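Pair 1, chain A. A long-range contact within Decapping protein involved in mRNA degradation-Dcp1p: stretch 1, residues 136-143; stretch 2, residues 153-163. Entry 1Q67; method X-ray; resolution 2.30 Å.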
# COMPACT_ATOMS: atom_id res chain seq x y z
N ASP A 136 -27.20 16.09 -4.74
CA ASP A 136 -26.08 15.16 -4.67
C ASP A 136 -26.60 13.79 -4.23
O ASP A 136 -27.29 13.68 -3.22
CB ASP A 136 -25.05 15.72 -3.68
CG ASP A 136 -23.77 14.90 -3.63
OD1 ASP A 136 -23.43 14.24 -4.63
OD2 ASP A 136 -23.09 14.96 -2.59
N ILE A 137 -26.28 12.76 -5.01
CA ILE A 137 -26.74 11.41 -4.70
C ILE A 137 -25.79 10.57 -3.86
O ILE A 137 -26.12 9.45 -3.47
CB ILE A 137 -27.03 10.61 -5.99
CG1 ILE A 137 -25.75 10.50 -6.82
CG2 ILE A 137 -28.14 11.29 -6.79
CD1 ILE A 137 -25.88 9.60 -8.02
N TYR A 138 -24.60 11.10 -3.57
CA TYR A 138 -23.65 10.34 -2.77
C TYR A 138 -23.84 10.57 -1.27
O TYR A 138 -23.21 11.44 -0.67
CB TYR A 138 -22.22 10.69 -3.18
CG TYR A 138 -21.95 10.43 -4.64
CD1 TYR A 138 -22.26 11.38 -5.60
CD2 TYR A 138 -21.41 9.22 -5.06
CE1 TYR A 138 -22.04 11.13 -6.97
CE2 TYR A 138 -21.19 8.96 -6.41
CZ TYR A 138 -21.51 9.92 -7.36
OH TYR A 138 -21.28 9.66 -8.70
N ASN A 139 -24.72 9.76 -0.69
CA ASN A 139 -25.04 9.83 0.73
C ASN A 139 -23.85 9.44 1.62
O ASN A 139 -23.73 9.90 2.75
CB ASN A 139 -26.20 8.88 1.05
CG ASN A 139 -27.51 9.33 0.42
OD1 ASN A 139 -28.15 10.28 0.89
ND2 ASN A 139 -27.91 8.66 -0.65
N TYR A 140 -22.98 8.59 1.10
CA TYR A 140 -21.82 8.13 1.86
C TYR A 140 -20.58 8.19 1.01
O TYR A 140 -20.65 8.26 -0.22
CB TYR A 140 -22.04 6.69 2.33
CG TYR A 140 -23.44 6.42 2.80
CD1 TYR A 140 -24.31 5.61 2.06
CD2 TYR A 140 -23.92 7.00 3.97
CE1 TYR A 140 -25.62 5.39 2.48
CE2 TYR A 140 -25.23 6.79 4.40
CZ TYR A 140 -26.07 5.98 3.65
OH TYR A 140 -27.36 5.78 4.08
N GLY A 141 -19.43 8.20 1.68
CA GLY A 141 -18.18 8.26 0.96
C GLY A 141 -17.15 7.35 1.57
O GLY A 141 -17.21 6.99 2.75
N LEU A 142 -16.20 6.95 0.75
CA LEU A 142 -15.10 6.11 1.19
C LEU A 142 -13.84 6.87 0.79
O LEU A 142 -13.78 7.48 -0.28
CB LEU A 142 -15.16 4.74 0.51
CG LEU A 142 -13.97 3.79 0.70
CD1 LEU A 142 -14.43 2.34 0.51
CD2 LEU A 142 -12.87 4.14 -0.31
N ILE A 143 -12.85 6.87 1.68
CA ILE A 143 -11.61 7.57 1.38
C ILE A 143 -10.41 6.84 1.97
O ILE A 143 -10.49 6.24 3.03
CB ILE A 143 -11.67 9.03 1.90
CG1 ILE A 143 -10.47 9.82 1.39
CG2 ILE A 143 -11.74 9.04 3.43
CD1 ILE A 143 -10.53 11.29 1.75
N PHE A 153 -7.51 8.76 -2.18
CA PHE A 153 -8.36 8.06 -3.12
C PHE A 153 -9.78 8.23 -2.58
O PHE A 153 -10.03 7.96 -1.40
CB PHE A 153 -8.05 6.56 -3.19
CG PHE A 153 -9.01 5.79 -4.05
CD1 PHE A 153 -8.88 5.78 -5.44
CD2 PHE A 153 -10.11 5.13 -3.49
CE1 PHE A 153 -9.82 5.13 -6.25
CE2 PHE A 153 -11.06 4.48 -4.29
CZ PHE A 153 -10.92 4.48 -5.67
N SER A 154 -10.69 8.70 -3.43
CA SER A 154 -12.08 8.90 -3.02
C SER A 154 -13.07 8.11 -3.86
O SER A 154 -12.89 7.98 -5.07
CB SER A 154 -12.47 10.38 -3.12
OG SER A 154 -12.06 11.09 -1.97
N MET A 155 -14.11 7.60 -3.21
CA MET A 155 -15.16 6.84 -3.88
C MET A 155 -16.50 7.15 -3.21
O MET A 155 -16.62 7.08 -1.99
CB MET A 155 -14.90 5.33 -3.80
CG MET A 155 -15.93 4.52 -4.59
SD MET A 155 -15.82 2.72 -4.37
CE MET A 155 -14.36 2.36 -5.34
N GLY A 156 -17.50 7.50 -4.02
CA GLY A 156 -18.81 7.80 -3.46
C GLY A 156 -19.65 6.54 -3.32
O GLY A 156 -19.50 5.61 -4.11
N ILE A 157 -20.51 6.49 -2.31
CA ILE A 157 -21.36 5.32 -2.13
C ILE A 157 -22.84 5.71 -2.23
O ILE A 157 -23.33 6.53 -1.45
CB ILE A 157 -21.11 4.66 -0.78
CG1 ILE A 157 -19.63 4.27 -0.66
CG2 ILE A 157 -21.97 3.42 -0.63
CD1 ILE A 157 -19.26 3.68 0.71
N VAL A 158 -23.54 5.13 -3.20
CA VAL A 158 -24.97 5.44 -3.42
C VAL A 158 -25.84 4.22 -3.17
O VAL A 158 -25.59 3.15 -3.71
CB VAL A 158 -25.21 5.92 -4.87
CG1 VAL A 158 -26.69 6.28 -5.06
CG2 VAL A 158 -24.32 7.12 -5.18
N PRO A 159 -26.88 4.37 -2.35
CA PRO A 159 -27.78 3.24 -2.06
C PRO A 159 -28.44 2.69 -3.33
O PRO A 159 -28.74 3.44 -4.26
CB PRO A 159 -28.82 3.84 -1.11
CG PRO A 159 -28.07 4.97 -0.44
CD PRO A 159 -27.26 5.56 -1.57
N ASN A 160 -28.66 1.37 -3.37
CA ASN A 160 -29.30 0.74 -4.51
C ASN A 160 -30.67 1.36 -4.82
O ASN A 160 -31.02 1.55 -5.98
CB ASN A 160 -29.49 -0.76 -4.27
CG ASN A 160 -28.19 -1.50 -4.09
OD1 ASN A 160 -27.14 -1.05 -4.56
ND2 ASN A 160 -28.24 -2.65 -3.42
N SER A 161 -31.43 1.67 -3.78
CA SER A 161 -32.76 2.24 -3.98
C SER A 161 -32.68 3.55 -4.74
O SER A 161 -33.57 3.87 -5.54
CB SER A 161 -33.47 2.46 -2.64
OG SER A 161 -32.87 3.50 -1.89
N VAL A 162 -31.62 4.32 -4.52
CA VAL A 162 -31.45 5.58 -5.22
C VAL A 162 -31.07 5.33 -6.67
O VAL A 162 -31.57 6.00 -7.57
CB VAL A 162 -30.40 6.47 -4.51
CG1 VAL A 162 -30.11 7.73 -5.34
CG2 VAL A 162 -30.92 6.87 -3.13
N VAL A 163 -30.21 4.35 -6.91
CA VAL A 163 -29.80 4.03 -8.27
C VAL A 163 -30.99 3.47 -9.07
O VAL A 163 -31.18 3.82 -10.24
CB VAL A 163 -28.65 2.99 -8.30
CG1 VAL A 163 -28.37 2.55 -9.73
CG2 VAL A 163 -27.39 3.60 -7.70
O HOH W 1 -14.43 10.24 -0.52

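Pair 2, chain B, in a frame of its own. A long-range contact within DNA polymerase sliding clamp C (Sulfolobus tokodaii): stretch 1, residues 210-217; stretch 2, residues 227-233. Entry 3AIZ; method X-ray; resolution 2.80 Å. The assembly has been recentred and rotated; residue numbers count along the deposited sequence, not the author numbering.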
# COMPACT_ATOMS: atom_id res chain seq x y z
N LYS B 210 9.00 10.50 24.42
CA LYS B 210 7.95 10.51 25.44
C LYS B 210 8.39 11.11 26.78
O LYS B 210 7.76 12.04 27.27
CB LYS B 210 7.38 9.10 25.64
CG LYS B 210 6.64 8.55 24.43
CD LYS B 210 6.13 7.15 24.70
CE LYS B 210 5.30 7.09 25.97
NZ LYS B 210 4.13 8.01 25.91
N PRO B 211 9.47 10.58 27.37
CA PRO B 211 9.90 11.02 28.71
C PRO B 211 10.30 12.49 28.76
O PRO B 211 10.01 13.17 29.74
CB PRO B 211 11.12 10.14 29.00
CG PRO B 211 11.01 8.99 28.05
CD PRO B 211 10.37 9.54 26.83
N SER B 212 10.97 12.96 27.71
CA SER B 212 11.55 14.30 27.72
C SER B 212 10.64 15.35 27.08
O SER B 212 10.15 15.16 25.97
CB SER B 212 12.92 14.30 27.03
OG SER B 212 13.56 15.55 27.15
N ASP B 213 10.43 16.45 27.79
CA ASP B 213 9.63 17.56 27.27
C ASP B 213 10.43 18.43 26.31
O ASP B 213 10.07 18.59 25.15
CB ASP B 213 9.05 18.40 28.42
CG ASP B 213 10.07 18.66 29.52
OD1 ASP B 213 10.93 19.56 29.35
OD2 ASP B 213 10.00 17.97 30.57
N THR B 214 11.54 18.98 26.81
CA THR B 214 12.42 19.80 25.98
C THR B 214 13.83 19.23 25.97
O THR B 214 14.22 18.50 26.89
CB THR B 214 12.47 21.26 26.47
OG1 THR B 214 13.05 21.32 27.78
CG2 THR B 214 11.07 21.86 26.52
N VAL B 215 14.59 19.55 24.93
CA VAL B 215 15.96 19.06 24.79
C VAL B 215 16.93 20.20 24.53
O VAL B 215 16.67 21.06 23.69
CB VAL B 215 16.07 18.01 23.67
CG1 VAL B 215 15.51 18.56 22.36
CG2 VAL B 215 17.51 17.56 23.49
N GLU B 216 18.05 20.20 25.24
CA GLU B 216 19.07 21.23 25.06
C GLU B 216 20.24 20.69 24.25
O GLU B 216 20.84 19.68 24.61
CB GLU B 216 19.54 21.76 26.42
CG GLU B 216 18.43 22.41 27.24
CD GLU B 216 18.89 22.86 28.61
OE1 GLU B 216 20.06 23.30 28.73
OE2 GLU B 216 18.09 22.79 29.56
N ILE B 217 20.54 21.38 23.15
CA ILE B 217 21.61 20.97 22.25
C ILE B 217 22.80 21.92 22.37
O ILE B 217 22.66 23.12 22.16
CB ILE B 217 21.12 20.98 20.79
CG1 ILE B 217 19.75 20.31 20.68
CG2 ILE B 217 22.14 20.31 19.88
CD1 ILE B 217 19.08 20.49 19.33
N LEU B 227 23.69 16.45 24.23
CA LEU B 227 22.23 16.43 24.15
C LEU B 227 21.66 16.19 25.53
O LEU B 227 21.78 15.10 26.09
CB LEU B 227 21.75 15.34 23.19
CG LEU B 227 22.17 15.46 21.72
CD1 LEU B 227 21.75 14.22 20.95
CD2 LEU B 227 21.57 16.72 21.10
N ARG B 228 21.05 17.23 26.11
CA ARG B 228 20.41 17.09 27.40
C ARG B 228 18.90 17.01 27.24
O ARG B 228 18.25 18.02 26.98
CB ARG B 228 20.76 18.25 28.33
CG ARG B 228 19.77 18.43 29.47
CD ARG B 228 20.29 19.38 30.53
NE ARG B 228 21.44 18.82 31.24
CZ ARG B 228 21.88 19.27 32.40
NH1 ARG B 228 21.26 20.28 33.00
NH2 ARG B 228 22.94 18.71 32.98
N TYR B 229 18.36 15.81 27.38
CA TYR B 229 16.92 15.64 27.35
C TYR B 229 16.34 15.91 28.73
O TYR B 229 16.46 15.09 29.64
CB TYR B 229 16.55 14.23 26.89
CG TYR B 229 16.82 13.97 25.43
CD1 TYR B 229 18.02 13.40 25.01
CD2 TYR B 229 15.88 14.31 24.46
CE1 TYR B 229 18.26 13.17 23.67
CE2 TYR B 229 16.12 14.08 23.12
CZ TYR B 229 17.31 13.51 22.73
OH TYR B 229 17.55 13.28 21.39
N ASN B 230 15.74 17.08 28.89
CA ASN B 230 15.17 17.49 30.17
C ASN B 230 14.07 16.54 30.63
O ASN B 230 13.27 16.06 29.83
CB ASN B 230 14.63 18.92 30.09
CG ASN B 230 15.72 19.94 29.85
OD1 ASN B 230 15.55 20.88 29.08
ND2 ASN B 230 16.86 19.76 30.52
N LEU B 231 14.03 16.29 31.93
CA LEU B 231 13.02 15.43 32.53
C LEU B 231 12.24 16.21 33.58
O LEU B 231 12.75 17.19 34.13
CB LEU B 231 13.66 14.20 33.16
CG LEU B 231 14.36 13.23 32.21
CD1 LEU B 231 15.16 12.20 32.99
CD2 LEU B 231 13.35 12.56 31.30
N PRO B 232 11.00 15.78 33.86
CA PRO B 232 10.17 16.42 34.89
C PRO B 232 10.90 16.52 36.23
O PRO B 232 11.79 15.72 36.51
CB PRO B 232 8.98 15.47 35.01
CG PRO B 232 8.88 14.84 33.66
CD PRO B 232 10.29 14.69 33.17
N GLN B 233 10.52 17.51 37.03
CA GLN B 233 11.09 17.69 38.36
C GLN B 233 12.60 17.92 38.32
O GLN B 233 13.33 17.38 39.15
CB GLN B 233 10.75 16.50 39.26
CG GLN B 233 9.26 16.20 39.34
CD GLN B 233 8.45 17.39 39.82
OE1 GLN B 233 8.91 18.19 40.64
NE2 GLN B 233 7.22 17.52 39.32

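Where pair 1 brings two glycines face to face, pair 2 puts a valine beneath a tyrosine ring. G141(A) and G156(A) form a non-hydrogen-bonded antiparallel pair with their CA atoms 4.5 Å apart; the matching V215(B) and Y229(B) form the same kind of pair, CA to CA 4.4 Å, and V215(B) CG2 lies over one face of the Y229(B) ring, 3.9 Å from its centroid. The same backbone arrangement thus carries either pair of residues, and the space above the position of G156(A) and Y229(B) is filled in a different way in each protein.

The shared frame is an antiparallel ladder preceded, in the first stretch, by an irregular segment. The strands run at 157° in both pairs, and the backbones superpose with an RMSD of 0.9 Å over 14 central residues. L142(A) with M155(A) corresponds to E216(B) with R228(B), each a hydrogen-bonded pair: L142(A) N donates to M155(A) O at 2.8 Å and M155(A) N to L142(A) O at 3.0 Å, while E216(B) N donates to R228(B) O at 2.8 Å and R228(B) N to E216(B) O at 2.9 Å. Two residues earlier in the first stretch, I157(A) N donates to Y140(A) O at 2.7 Å, as N230(B) N does to T214(B) O at 2.9 Å.

Over G156(A) the cover comes from Y138(A), in the irregular segment. The Y138(A) ring packs against G156(A), its CD2 3.4 Å from G156(A) CA, so close that a CB on that glycine would fall 2.0 Å from the same CD2. Ring and missing side chain are therefore complementary. In pair 2 the aromatic ring belongs to the strand itself, and the position of Y138(A) is held by the small S212(B). S212(B) OG sits at the edge of the Y229(B) ring and donates a hydrogen bond to N230(B) O at 2.7 Å, so a polar tether stands where pair 1 has an aromatic side chain.

The other side of the sheet shows a second contrast, between apolar and polar character. In pair 1, Y140(A), L142(A), M155(A) and I157(A) share this face: Y140(A) CB meets I157(A) CB at 3.8 Å, and L142(A) CB meets I157(A) CD1 at 4.2 Å. The matching residues in pair 2 are T214(B), E216(B), R228(B) and N230(B). The side-chain centres of I157(A) and N230(B) nearly coincide, 0.3 Å apart after superposition, yet the asparagine has polar atoms of T214(B) and E216(B) close by.

Not every position differs. I143(A) and I217(B) coincide closely, but their partners differ: I143(A) CG1 approaches S154(A) OG at 3.9 Å, whereas I217(B) CG2 packs on L227(B) CD2 at 3.8 Å. The general lesson is that an antiparallel register fixes which positions face one another, while the volume between them can be filled from the strands or from the segment that leads into them.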